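Local coordinates for 6'''-hydroxyparomomycin C oxidase (Microbacterium trichothecenolyticum, PDB 7DVE), which oxidises the C3 hydroxyl of the sugar in C-glycosides such as isoorientin and mangiferin, using one bound FAD and passing the electrons to oxygen, at residues Ala22-Ile27 against Arg502-Glu507; Leu28-Ser33 against Gly220-Gly225; Ser119-Met124 against Phe229-Glu234; Arg159-Thr164 against Pro489-Val494. All blocks are in the same frame, centred on the assembly; numbering follows the deposited sequence.

Contact 1: Ala22-Ile27 against Arg502-Glu507; sequences ATYARI and RHIADE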
# COMPACT_ATOMS: atom_id res chain seq x y z
N ALA A 22 -5.34 9.77 3.62
CA ALA A 22 -5.02 11.02 2.93
C ALA A 22 -5.94 11.25 1.74
O ALA A 22 -6.31 12.40 1.46
CB ALA A 22 -3.56 11.04 2.47
N THR A 23 -6.33 10.19 1.03
CA THR A 23 -7.23 10.40 -0.10
C THR A 23 -8.54 10.99 0.37
O THR A 23 -9.07 11.94 -0.22
CB THR A 23 -7.47 9.09 -0.86
OG1 THR A 23 -6.27 8.71 -1.53
CG2 THR A 23 -8.58 9.28 -1.90
N TYR A 24 -9.10 10.43 1.45
CA TYR A 24 -10.33 11.00 2.00
C TYR A 24 -10.13 12.47 2.36
O TYR A 24 -10.96 13.33 2.03
CB TYR A 24 -10.81 10.21 3.20
CG TYR A 24 -11.64 9.01 2.83
CD1 TYR A 24 -11.04 7.82 2.44
CD2 TYR A 24 -13.02 9.07 2.85
CE1 TYR A 24 -11.79 6.71 2.10
CE2 TYR A 24 -13.79 7.96 2.51
CZ TYR A 24 -13.17 6.80 2.13
OH TYR A 24 -13.91 5.71 1.79
N ALA A 25 -9.02 12.78 3.03
CA ALA A 25 -8.76 14.17 3.43
C ALA A 25 -8.70 15.09 2.21
O ALA A 25 -9.33 16.16 2.20
CB ALA A 25 -7.47 14.28 4.23
N ARG A 26 -7.97 14.69 1.17
CA ARG A 26 -7.81 15.58 0.03
C ARG A 26 -9.11 15.74 -0.75
O ARG A 26 -9.46 16.85 -1.19
CB ARG A 26 -6.70 15.10 -0.89
CG ARG A 26 -6.13 16.25 -1.75
CD ARG A 26 -6.43 16.03 -3.21
NE ARG A 26 -5.77 16.96 -4.11
CZ ARG A 26 -4.52 16.84 -4.52
NH1 ARG A 26 -3.68 15.99 -3.95
NH2 ARG A 26 -4.08 17.61 -5.51
N ILE A 27 -9.86 14.65 -0.94
CA ILE A 27 -11.09 14.78 -1.72
C ILE A 27 -12.11 15.59 -0.97
O ILE A 27 -12.89 16.33 -1.58
CB ILE A 27 -11.66 13.41 -2.13
CG1 ILE A 27 -10.64 12.65 -2.97
CG2 ILE A 27 -12.97 13.61 -2.92
CD1 ILE A 27 -10.59 13.17 -4.41
N ARG A 502 -15.95 10.94 -2.24
CA ARG A 502 -16.97 11.65 -3.01
C ARG A 502 -18.35 11.39 -2.44
O ARG A 502 -19.19 12.30 -2.40
CB ARG A 502 -16.92 11.22 -4.47
CG ARG A 502 -15.72 11.68 -5.20
CD ARG A 502 -15.74 11.07 -6.57
NE ARG A 502 -14.94 11.86 -7.51
CZ ARG A 502 -14.75 11.52 -8.77
NH1 ARG A 502 -15.29 10.43 -9.29
NH2 ARG A 502 -13.99 12.30 -9.54
N HIS A 503 -18.62 10.16 -2.01
CA HIS A 503 -19.91 9.87 -1.40
C HIS A 503 -20.12 10.66 -0.12
O HIS A 503 -21.20 11.23 0.10
CB HIS A 503 -20.07 8.37 -1.12
CG HIS A 503 -21.46 8.01 -0.71
ND1 HIS A 503 -21.79 7.64 0.58
CD2 HIS A 503 -22.63 8.03 -1.39
CE1 HIS A 503 -23.08 7.42 0.66
NE2 HIS A 503 -23.62 7.65 -0.52
N ILE A 504 -19.10 10.71 0.74
CA ILE A 504 -19.23 11.49 1.98
C ILE A 504 -19.47 12.97 1.66
O ILE A 504 -20.27 13.64 2.32
CB ILE A 504 -18.00 11.28 2.88
CG1 ILE A 504 -18.00 9.87 3.47
CG2 ILE A 504 -17.97 12.30 4.01
CD1 ILE A 504 -16.81 9.60 4.35
N ALA A 505 -18.79 13.50 0.63
CA ALA A 505 -19.04 14.88 0.21
C ALA A 505 -20.48 15.08 -0.27
O ALA A 505 -21.11 16.09 0.06
CB ALA A 505 -18.06 15.30 -0.89
N ASP A 506 -20.99 14.15 -1.08
CA ASP A 506 -22.40 14.18 -1.47
C ASP A 506 -23.29 14.28 -0.24
O ASP A 506 -24.19 15.11 -0.17
CB ASP A 506 -22.76 12.93 -2.28
CG ASP A 506 -22.17 12.94 -3.67
OD1 ASP A 506 -22.45 13.88 -4.40
OD2 ASP A 506 -21.42 12.01 -4.03
N GLU A 507 -23.01 13.42 0.75
CA GLU A 507 -23.83 13.39 1.96
C GLU A 507 -23.74 14.71 2.72
O GLU A 507 -24.75 15.21 3.23
CB GLU A 507 -23.39 12.22 2.85
CG GLU A 507 -23.89 10.81 2.46
CD GLU A 507 -25.40 10.70 2.19
OE1 GLU A 507 -26.15 11.69 2.40
OE2 GLU A 507 -25.85 9.60 1.80
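This is an apolar packing contact between two helices, in which Tyr24 and Ile27 of helix 19-31 lie against Ile504 and Arg502 of the C-terminal helix 490-510. Ile504 meets the tyrosine at its rim: CD1 sits at the edge of the ring, close to its plane, 3.9 Å from Tyr24 CE2 and 4.1 Å from Tyr24 CD2. The two side chains cross at about a right angle. Tyr24 CB does not point at the facing helix, and it is the ring that closes the distance. Ile27 works differently. Its CB points at the partner, and with CG1 anti to the carbonyl carbon (chi1 -60°) the CG2 methyl is the branch that touches, 4.1 Å from Arg502 N and also 4.1 Å from Arg502 CG. Helix 19-31 follows strand 12-15 of the parallel sheet across a glycine-rich turn of GxGxxG type that runs into its first residues, consistent with the Rossmann-type dinucleotide fold of GMC oxidoreductases. The tyrosine side chain is about 9 Å from the FAD, near the cofactor without touching it. Of the Arg502 side chain, it is the CG methylene that meets Ile27; the chain runs on, extended from CG to NE, to a salt bridge between NH1 and Glu152 of helix 149-161. Earlier along helix 490-510, Tyr24 also rests on Ala497 and Ala501.

Contact 2: Leu28-Ser33 against Gly220-Gly225; sequences LSERAS and GDITRG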
# COMPACT_ATOMS: atom_id res chain seq x y z
N LEU A 28 -12.13 15.51 0.36
CA LEU A 28 -13.06 16.36 1.08
C LEU A 28 -12.56 17.80 1.15
O LEU A 28 -13.38 18.73 1.18
CB LEU A 28 -13.35 15.79 2.48
CG LEU A 28 -14.07 14.43 2.47
CD1 LEU A 28 -14.00 13.70 3.81
CD2 LEU A 28 -15.53 14.59 2.01
N SER A 29 -11.25 18.04 1.16
CA SER A 29 -10.77 19.42 1.07
C SER A 29 -11.12 20.03 -0.29
O SER A 29 -11.30 21.26 -0.38
CB SER A 29 -9.27 19.50 1.32
OG SER A 29 -8.94 18.96 2.59
N GLU A 30 -11.23 19.21 -1.33
CA GLU A 30 -11.65 19.70 -2.64
C GLU A 30 -13.17 19.89 -2.72
O GLU A 30 -13.66 21.01 -2.90
CB GLU A 30 -11.16 18.76 -3.75
CG GLU A 30 -9.65 18.89 -4.13
CD GLU A 30 -9.15 17.73 -5.01
OE1 GLU A 30 -9.91 16.76 -5.23
OE2 GLU A 30 -7.99 17.77 -5.47
N ARG A 31 -13.95 18.81 -2.58
CA ARG A 31 -15.39 18.89 -2.80
C ARG A 31 -16.20 19.33 -1.58
O ARG A 31 -17.40 19.59 -1.72
CB ARG A 31 -15.94 17.54 -3.29
CG ARG A 31 -15.34 17.07 -4.61
CD ARG A 31 -16.20 16.00 -5.26
NE ARG A 31 -15.71 15.66 -6.60
CZ ARG A 31 -16.41 14.97 -7.50
NH1 ARG A 31 -17.63 14.54 -7.24
NH2 ARG A 31 -15.86 14.70 -8.67
N ALA A 32 -15.61 19.40 -0.39
CA ALA A 32 -16.37 19.65 0.84
C ALA A 32 -15.58 20.57 1.76
O ALA A 32 -15.37 20.28 2.94
CB ALA A 32 -16.71 18.34 1.54
N SER A 33 -15.12 21.70 1.21
CA SER A 33 -14.20 22.60 1.91
C SER A 33 -14.80 23.18 3.18
O SER A 33 -14.06 23.77 3.98
CB SER A 33 -13.80 23.72 0.96
OG SER A 33 -14.87 24.64 0.85
N GLY A 220 -1.39 17.05 -0.13
CA GLY A 220 -1.20 18.22 -0.97
C GLY A 220 -1.30 19.53 -0.24
O GLY A 220 -1.64 19.60 0.95
N ASP A 221 -1.03 20.62 -0.97
CA ASP A 221 -1.18 21.92 -0.37
C ASP A 221 -2.63 22.24 -0.08
O ASP A 221 -2.90 23.02 0.83
CB ASP A 221 -0.57 23.01 -1.24
CG ASP A 221 0.91 22.82 -1.46
OD1 ASP A 221 1.63 22.39 -0.52
OD2 ASP A 221 1.36 23.16 -2.57
N ILE A 222 -3.59 21.63 -0.81
CA ILE A 222 -4.98 21.94 -0.47
C ILE A 222 -5.35 21.38 0.90
O ILE A 222 -6.07 22.03 1.64
CB ILE A 222 -5.98 21.49 -1.57
CG1 ILE A 222 -7.33 22.17 -1.33
CG2 ILE A 222 -6.19 20.00 -1.57
CD1 ILE A 222 -8.29 22.09 -2.51
N THR A 223 -4.82 20.22 1.30
CA THR A 223 -5.18 19.77 2.65
C THR A 223 -4.33 20.48 3.70
O THR A 223 -4.87 20.94 4.72
CB THR A 223 -5.05 18.26 2.74
OG1 THR A 223 -5.84 17.67 1.70
CG2 THR A 223 -5.52 17.76 4.11
N ARG A 224 -3.02 20.64 3.44
CA ARG A 224 -2.18 21.35 4.40
C ARG A 224 -2.65 22.79 4.64
O ARG A 224 -2.45 23.32 5.74
CB ARG A 224 -0.72 21.35 3.92
CG ARG A 224 0.03 20.07 4.22
CD ARG A 224 1.51 20.23 3.88
NE ARG A 224 1.75 20.28 2.45
CZ ARG A 224 1.88 19.22 1.67
NH1 ARG A 224 1.73 17.99 2.15
NH2 ARG A 224 2.14 19.38 0.37
N GLY A 225 -3.26 23.45 3.64
CA GLY A 225 -3.77 24.80 3.81
C GLY A 225 -5.23 24.92 4.26
O GLY A 225 -5.76 26.03 4.39
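Ile222 CD1 lies over the last turn of helix 19-31, 3.8 Å from the backbone Ser29 O and 3.8 Å from Glu30 CG. The isoleucine and glutamate side chains cross at about a right angle, the methyl meeting the start of the glutamate chain and not its carboxylate. Ile222 has CG1 anti to its backbone N (chi1 -165°), which carries CD1 across to the other helix. Beside it the backbones of the two segments come nearest at Ser29 and Thr223, whose CA atoms are 5.8 Å apart; the Ser29 OG and Thr223 OG1 hydroxyls lie 3.5 Å from each other. Ser29 OG is hydrogen-bonded to Ala25 O and to Asn226 ND2, and Thr223 OG1 to Leu219 O in its own helix. Further out, Glu30 OE2 forms salt bridges with both Arg26 and Arg159, while the CG methylene meets the isoleucine. Asp221 and Arg224 pair within helix 215-224, Arg224 NH2 lying 3.2 Å from Asp221 OD1 and meeting it from above the carboxylate plane. The chemistry therefore divides: small hydroxyl side chains permit close approach of the two backbones, a methyl-to-methylene contact covers the outer margin, and the charged groups of Glu30, Asp221 and Arg224 pair with residues other than those facing them.

Contact 3: Ser119-Met124 against Phe229-Glu234; sequences SNVGGM and FTLFDE. With FAD (flavin-adenine dinucleotide), chain C.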
# COMPACT_ATOMS: atom_id res chain seq x y z
N SER A 119 4.14 2.48 11.49
CA SER A 119 3.40 3.36 12.39
C SER A 119 4.07 4.73 12.36
O SER A 119 5.06 4.95 13.07
CB SER A 119 3.36 2.80 13.80
OG SER A 119 2.37 1.79 13.91
N ASN A 120 3.53 5.64 11.54
CA ASN A 120 4.13 6.95 11.31
C ASN A 120 3.20 7.77 10.44
O ASN A 120 2.31 7.23 9.78
CB ASN A 120 5.51 6.84 10.66
CG ASN A 120 5.46 6.09 9.33
OD1 ASN A 120 5.69 4.88 9.28
ND2 ASN A 120 5.16 6.82 8.25
N VAL A 121 3.39 9.09 10.44
CA VAL A 121 2.63 9.93 9.52
C VAL A 121 3.10 9.63 8.11
O VAL A 121 4.30 9.58 7.84
CB VAL A 121 2.75 11.41 9.90
CG1 VAL A 121 2.11 12.32 8.84
CG2 VAL A 121 2.05 11.66 11.26
N GLY A 122 2.16 9.31 7.22
CA GLY A 122 2.47 8.79 5.90
C GLY A 122 2.26 7.30 5.74
O GLY A 122 2.21 6.82 4.59
N GLY A 123 2.13 6.55 6.84
CA GLY A 123 2.02 5.10 6.81
C GLY A 123 3.18 4.48 6.06
O GLY A 123 4.27 5.06 5.94
N MET A 124 2.92 3.29 5.50
CA MET A 124 3.93 2.58 4.72
C MET A 124 4.40 3.38 3.50
O MET A 124 5.52 3.15 3.01
CB MET A 124 3.36 1.24 4.29
CG MET A 124 3.88 0.12 5.13
SD MET A 124 3.16 -1.51 4.84
CE MET A 124 3.01 -1.50 3.12
N PHE A 229 -9.07 21.35 8.50
CA PHE A 229 -8.40 20.05 8.63
C PHE A 229 -7.35 20.11 9.73
O PHE A 229 -6.69 21.14 9.93
CB PHE A 229 -7.74 19.64 7.30
CG PHE A 229 -6.95 18.38 7.38
CD1 PHE A 229 -7.56 17.15 7.15
CD2 PHE A 229 -5.60 18.40 7.69
CE1 PHE A 229 -6.84 15.98 7.22
CE2 PHE A 229 -4.88 17.22 7.77
CZ PHE A 229 -5.49 16.02 7.53
N THR A 230 -7.21 19.00 10.46
CA THR A 230 -6.19 18.90 11.50
C THR A 230 -5.64 17.48 11.55
O THR A 230 -6.39 16.51 11.35
CB THR A 230 -6.73 19.27 12.88
OG1 THR A 230 -7.53 20.45 12.76
CG2 THR A 230 -5.59 19.54 13.86
N LEU A 231 -4.34 17.36 11.81
CA LEU A 231 -3.64 16.09 11.87
C LEU A 231 -3.02 15.94 13.25
O LEU A 231 -2.12 16.70 13.61
CB LEU A 231 -2.55 15.99 10.80
CG LEU A 231 -2.07 14.57 10.48
CD1 LEU A 231 -1.55 14.47 9.04
CD2 LEU A 231 -1.02 14.12 11.46
N PHE A 232 -3.48 14.94 13.99
CA PHE A 232 -2.95 14.57 15.29
C PHE A 232 -2.12 13.31 15.10
O PHE A 232 -2.69 12.22 14.93
CB PHE A 232 -4.07 14.34 16.29
CG PHE A 232 -4.98 15.52 16.45
CD1 PHE A 232 -6.10 15.66 15.64
CD2 PHE A 232 -4.70 16.50 17.39
CE1 PHE A 232 -6.94 16.75 15.78
CE2 PHE A 232 -5.54 17.60 17.53
CZ PHE A 232 -6.65 17.73 16.73
N ASP A 233 -0.80 13.46 15.12
CA ASP A 233 0.08 12.30 15.20
C ASP A 233 0.10 11.77 16.64
O ASP A 233 -0.47 12.38 17.56
CB ASP A 233 1.49 12.63 14.68
CG ASP A 233 2.31 13.59 15.59
OD1 ASP A 233 1.91 13.89 16.74
OD2 ASP A 233 3.38 14.05 15.11
N GLU A 234 0.75 10.62 16.82
CA GLU A 234 0.85 10.00 18.14
C GLU A 234 -0.52 10.00 18.83
O GLU A 234 -0.67 10.39 19.99
CB GLU A 234 1.92 10.70 18.99
CG GLU A 234 3.25 10.89 18.26
CD GLU A 234 4.38 11.30 19.19
OE1 GLU A 234 4.65 10.59 20.17
OE2 GLU A 234 4.99 12.36 18.94
PA FAD C . -0.81 2.34 5.52
O1A FAD C . -0.33 1.25 6.41
O2A FAD C . 0.07 2.81 4.43
O5B FAD C . -1.16 3.52 6.57
C5B FAD C . -2.06 3.25 7.65
C4B FAD C . -1.76 4.16 8.81
O4B FAD C . -2.77 3.85 9.81
C3B FAD C . -0.40 3.80 9.46
O3B FAD C . 0.38 5.01 9.56
C2B FAD C . -0.85 3.33 10.85
O2B FAD C . 0.08 3.71 11.87
C1B FAD C . -2.14 4.09 11.07
N9A FAD C . -2.98 3.45 12.14
C8A FAD C . -3.27 2.13 12.12
N7A FAD C . -4.02 1.85 13.18
C5A FAD C . -4.20 2.97 13.88
C6A FAD C . -4.89 3.21 15.01
N6A FAD C . -5.50 2.17 15.56
N1A FAD C . -4.96 4.44 15.56
C2A FAD C . -4.29 5.49 14.92
N3A FAD C . -3.59 5.21 13.73
C4A FAD C . -3.56 3.96 13.24
N1 FAD C . 2.66 -0.55 -2.68
C2 FAD C . 2.42 -0.36 -4.03
O2 FAD C . 1.26 -0.21 -4.40
N3 FAD C . 3.49 -0.34 -4.94
C4 FAD C . 4.82 -0.47 -4.48
O4 FAD C . 5.75 -0.43 -5.29
C4X FAD C . 5.04 -0.67 -3.12
N5 FAD C . 6.28 -0.86 -2.61
C5X FAD C . 6.46 -0.91 -1.26
C6 FAD C . 7.75 -0.97 -0.70
C7 FAD C . 7.96 -0.96 0.67
C7M FAD C . 9.40 -1.02 1.25
C8 FAD C . 6.86 -0.90 1.53
C8M FAD C . 7.09 -0.90 3.05
C9 FAD C . 5.57 -0.85 0.99
C9A FAD C . 5.36 -0.86 -0.40
N10 FAD C . 4.11 -0.84 -0.93
C10 FAD C . 3.94 -0.70 -2.25
C1' FAD C . 2.88 -0.92 -0.10
C2' FAD C . 2.22 0.42 0.24
O2' FAD C . 3.10 1.15 1.11
C3' FAD C . 0.81 0.20 0.88
O3' FAD C . -0.04 -0.50 -0.05
C4' FAD C . 0.11 1.53 1.18
O4' FAD C . 0.93 2.30 2.04
C5' FAD C . -1.26 1.28 1.87
O5' FAD C . -1.81 2.52 2.35
P FAD C . -2.88 2.61 3.55
O1P FAD C . -3.10 4.02 4.00
O2P FAD C . -4.04 1.81 3.11
O3P FAD C . -2.22 1.95 4.88
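With CG1 of Val121 anti to its backbone N (chi1 172°), the other methyl, CG2, faces the end of strand 229-232. There Val121 CG2 reaches Leu231 CD2 tip to tip at 3.9 Å, the leucine having its CG anti to the backbone N. Val121 CG2 also lies 3.6 Å from Asp233 CB, the two side chains crossing at about a right angle. Asp233 thus offers a methylene to the valine while its carboxylate is engaged apart from it, OD2 being hydrogen-bonded to Thr45 OG1. Val121 projects from a type II turn running from Asn120 to Gly123, closed by Gly123 N on Asn120 O at 3.0 Å. The side-chain amide of Asn120 braces the turn: ND2 donates to Val121 O at 2.9 Å, approaching from well above that carbonyl plane, and to Gly123 O at 3.0 Å, tilted only 29° from its plane. Past the turn, Met124 N donates to FAD O2A at 3.1 Å, and Gly123 CA passes 3.2 Å from FAD O3B. Asn120 and Met124 are both FAD-binding residues, so the arrangement is that of a cofactor-binding loop over the ribose and pyrophosphate of FAD, packed on strand 229-232, an outermost strand of the Rossmann-type sheet, and the residue after it.

Contact 4: Arg159-Thr164 against Pro489-Val494; sequences RLLGVT and PTLTGV. With FAD (flavin-adenine dinucleotide), chain C.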
# COMPACT_ATOMS: atom_id res chain seq x y z
N ARG A 159 -3.91 11.04 -10.33
CA ARG A 159 -3.75 12.46 -10.02
C ARG A 159 -3.37 12.68 -8.55
O ARG A 159 -2.52 13.52 -8.23
CB ARG A 159 -5.02 13.22 -10.37
CG ARG A 159 -5.13 14.59 -9.75
CD ARG A 159 -6.42 15.25 -10.19
NE ARG A 159 -7.56 14.92 -9.34
CZ ARG A 159 -7.90 15.59 -8.24
NH1 ARG A 159 -7.16 16.58 -7.77
NH2 ARG A 159 -9.03 15.27 -7.61
N LEU A 160 -3.99 11.93 -7.64
CA LEU A 160 -3.71 12.14 -6.23
C LEU A 160 -2.26 11.79 -5.92
O LEU A 160 -1.60 12.46 -5.11
CB LEU A 160 -4.66 11.32 -5.37
CG LEU A 160 -6.14 11.74 -5.36
CD1 LEU A 160 -6.82 11.19 -4.14
CD2 LEU A 160 -6.31 13.25 -5.41
N LEU A 161 -1.72 10.76 -6.56
CA LEU A 161 -0.38 10.29 -6.28
C LEU A 161 0.67 10.91 -7.17
O LEU A 161 1.86 10.65 -6.97
CB LEU A 161 -0.34 8.75 -6.38
CG LEU A 161 -1.14 7.93 -5.35
CD1 LEU A 161 -1.60 6.57 -5.91
CD2 LEU A 161 -0.36 7.72 -4.07
N GLY A 162 0.29 11.75 -8.14
CA GLY A 162 1.23 12.36 -9.06
C GLY A 162 2.01 11.30 -9.81
O GLY A 162 3.24 11.32 -9.86
N VAL A 163 1.27 10.33 -10.36
CA VAL A 163 1.88 9.15 -10.97
C VAL A 163 2.41 9.50 -12.34
O VAL A 163 1.72 10.14 -13.13
CB VAL A 163 0.85 8.01 -11.09
CG1 VAL A 163 1.31 7.02 -12.17
CG2 VAL A 163 0.67 7.33 -9.76
N THR A 164 3.63 9.07 -12.64
CA THR A 164 4.19 9.34 -13.96
C THR A 164 4.98 8.14 -14.44
O THR A 164 5.52 7.37 -13.63
CB THR A 164 5.11 10.57 -13.94
OG1 THR A 164 5.73 10.69 -15.23
CG2 THR A 164 6.18 10.38 -12.88
N PRO A 489 -1.23 -2.83 -5.00
CA PRO A 489 -2.63 -2.48 -4.76
C PRO A 489 -2.91 -1.02 -4.47
O PRO A 489 -4.08 -0.61 -4.53
CB PRO A 489 -3.01 -3.34 -3.55
CG PRO A 489 -1.73 -3.42 -2.80
CD PRO A 489 -0.64 -3.54 -3.85
N THR A 490 -1.89 -0.23 -4.12
CA THR A 490 -2.16 1.08 -3.54
C THR A 490 -3.00 1.96 -4.47
O THR A 490 -3.97 2.58 -4.03
CB THR A 490 -0.85 1.79 -3.17
OG1 THR A 490 0.03 0.85 -2.56
CG2 THR A 490 -1.15 2.91 -2.16
N LEU A 491 -2.63 2.05 -5.75
CA LEU A 491 -3.41 2.89 -6.66
C LEU A 491 -4.88 2.50 -6.62
O LEU A 491 -5.76 3.38 -6.61
CB LEU A 491 -2.90 2.79 -8.09
CG LEU A 491 -3.70 3.65 -9.11
CD1 LEU A 491 -3.86 5.11 -8.68
CD2 LEU A 491 -3.04 3.63 -10.48
N THR A 492 -5.16 1.19 -6.55
CA THR A 492 -6.55 0.74 -6.55
C THR A 492 -7.26 1.09 -5.25
O THR A 492 -8.41 1.55 -5.26
CB THR A 492 -6.63 -0.76 -6.80
OG1 THR A 492 -6.04 -1.04 -8.08
CG2 THR A 492 -8.09 -1.20 -6.82
N GLY A 493 -6.58 0.87 -4.11
CA GLY A 493 -7.12 1.30 -2.82
C GLY A 493 -7.43 2.78 -2.79
O GLY A 493 -8.50 3.18 -2.32
N VAL A 494 -6.52 3.61 -3.31
CA VAL A 494 -6.76 5.05 -3.38
C VAL A 494 -7.97 5.37 -4.28
O VAL A 494 -8.80 6.23 -3.95
CB VAL A 494 -5.48 5.78 -3.83
CG1 VAL A 494 -5.78 7.20 -4.37
CG2 VAL A 494 -4.48 5.84 -2.66
PA FAD C . -0.81 2.34 5.52
O1A FAD C . -0.33 1.25 6.41
O2A FAD C . 0.07 2.81 4.43
O5B FAD C . -1.16 3.52 6.57
C5B FAD C . -2.06 3.25 7.65
C4B FAD C . -1.76 4.16 8.81
O4B FAD C . -2.77 3.85 9.81
C3B FAD C . -0.40 3.80 9.46
O3B FAD C . 0.38 5.01 9.56
C2B FAD C . -0.85 3.33 10.85
O2B FAD C . 0.08 3.71 11.87
C1B FAD C . -2.14 4.09 11.07
N9A FAD C . -2.98 3.45 12.14
C8A FAD C . -3.27 2.13 12.12
N7A FAD C . -4.02 1.85 13.18
C5A FAD C . -4.20 2.97 13.88
C6A FAD C . -4.89 3.21 15.01
N6A FAD C . -5.50 2.17 15.56
N1A FAD C . -4.96 4.44 15.56
C2A FAD C . -4.29 5.49 14.92
N3A FAD C . -3.59 5.21 13.73
C4A FAD C . -3.56 3.96 13.24
N1 FAD C . 2.66 -0.55 -2.68
C2 FAD C . 2.42 -0.36 -4.03
O2 FAD C . 1.26 -0.21 -4.40
N3 FAD C . 3.49 -0.34 -4.94
C4 FAD C . 4.82 -0.47 -4.48
O4 FAD C . 5.75 -0.43 -5.29
C4X FAD C . 5.04 -0.67 -3.12
N5 FAD C . 6.28 -0.86 -2.61
C5X FAD C . 6.46 -0.91 -1.26
C6 FAD C . 7.75 -0.97 -0.70
C7 FAD C . 7.96 -0.96 0.67
C7M FAD C . 9.40 -1.02 1.25
C8 FAD C . 6.86 -0.90 1.53
C8M FAD C . 7.09 -0.90 3.05
C9 FAD C . 5.57 -0.85 0.99
C9A FAD C . 5.36 -0.86 -0.40
N10 FAD C . 4.11 -0.84 -0.93
C10 FAD C . 3.94 -0.70 -2.25
C1' FAD C . 2.88 -0.92 -0.10
C2' FAD C . 2.22 0.42 0.24
O2' FAD C . 3.10 1.15 1.11
C3' FAD C . 0.81 0.20 0.88
O3' FAD C . -0.04 -0.50 -0.05
C4' FAD C . 0.11 1.53 1.18
O4' FAD C . 0.93 2.30 2.04
C5' FAD C . -1.26 1.28 1.87
O5' FAD C . -1.81 2.52 2.35
P FAD C . -2.88 2.61 3.55
O1P FAD C . -3.10 4.02 4.00
O2P FAD C . -4.04 1.81 3.11
O3P FAD C . -2.22 1.95 4.88
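Leu160 and Leu161, in the last turn of helix 149-161, pack on Leu491 and Val494 at the beginning of helix 490-510, the C-terminal helix of this GMC oxidoreductase, whose first turn faces the flavin. Helix 149-161 stops in a Schellman motif, with Gly162 at positive phi, immediately beyond the two leucines. Their side chains leave on the face turned to the other helix, and each slants across its partner. Leu161 puts CD1 between two residues one turn apart: it is 3.9 Å from Leu491 CD1 and, more loosely, 4.4 Å from Val494 CG2. Leu491 does not aim its CB at the contact; its CG is anti to the backbone N (chi1 179°), and a bend at chi2 of 52° brings CD1 back toward Leu161. Val494 forks between the two leucines, its CG1 methyl 4.1 Å from Leu160 CD1 while CG2 faces Leu161. Leu160 and Val494 also touch Thr23, which brings helix 19-31 into the same packing. All four residues are buried.

The start of segment 489-494 also serves the cofactor. Pro489 touches His444, the inferred proton acceptor, and Thr490 binds FAD: its backbone N donates to FAD O2 at 3.2 Å. Lying near the helix's N-terminal end, this carbonyl oxygen may feel a field favouring negative charge on the pyrimidine side of the flavin. The Thr490 OG1 bond to the same oxygen is modelled as very short and its exact length is doubtful, but OG1 also accepts a hydrogen bond from the ribityl FAD O3' at 2.9 Å.

In the fold
Contact 1 joins segments near both ends of the chain, and the other three contacts are nested within the long loop it closes; contacts 3 and 4 each cross contact 2 along the sequence, and each other. Contacts 1 and 2 share helix 19-31 and have centres about 10 Å apart, while contacts 1 and 4 share helix 490-510. A salt bridge ties contact 2 to contact 4. Helix 215-224 of contact 2 leads into strand 229-232 of contact 3, an outermost strand of the parallel sheet. Contacts 3 and 4, about 19 Å apart between centres, do not touch, but both reach FAD, at its ribose-pyrophosphate and flavin parts.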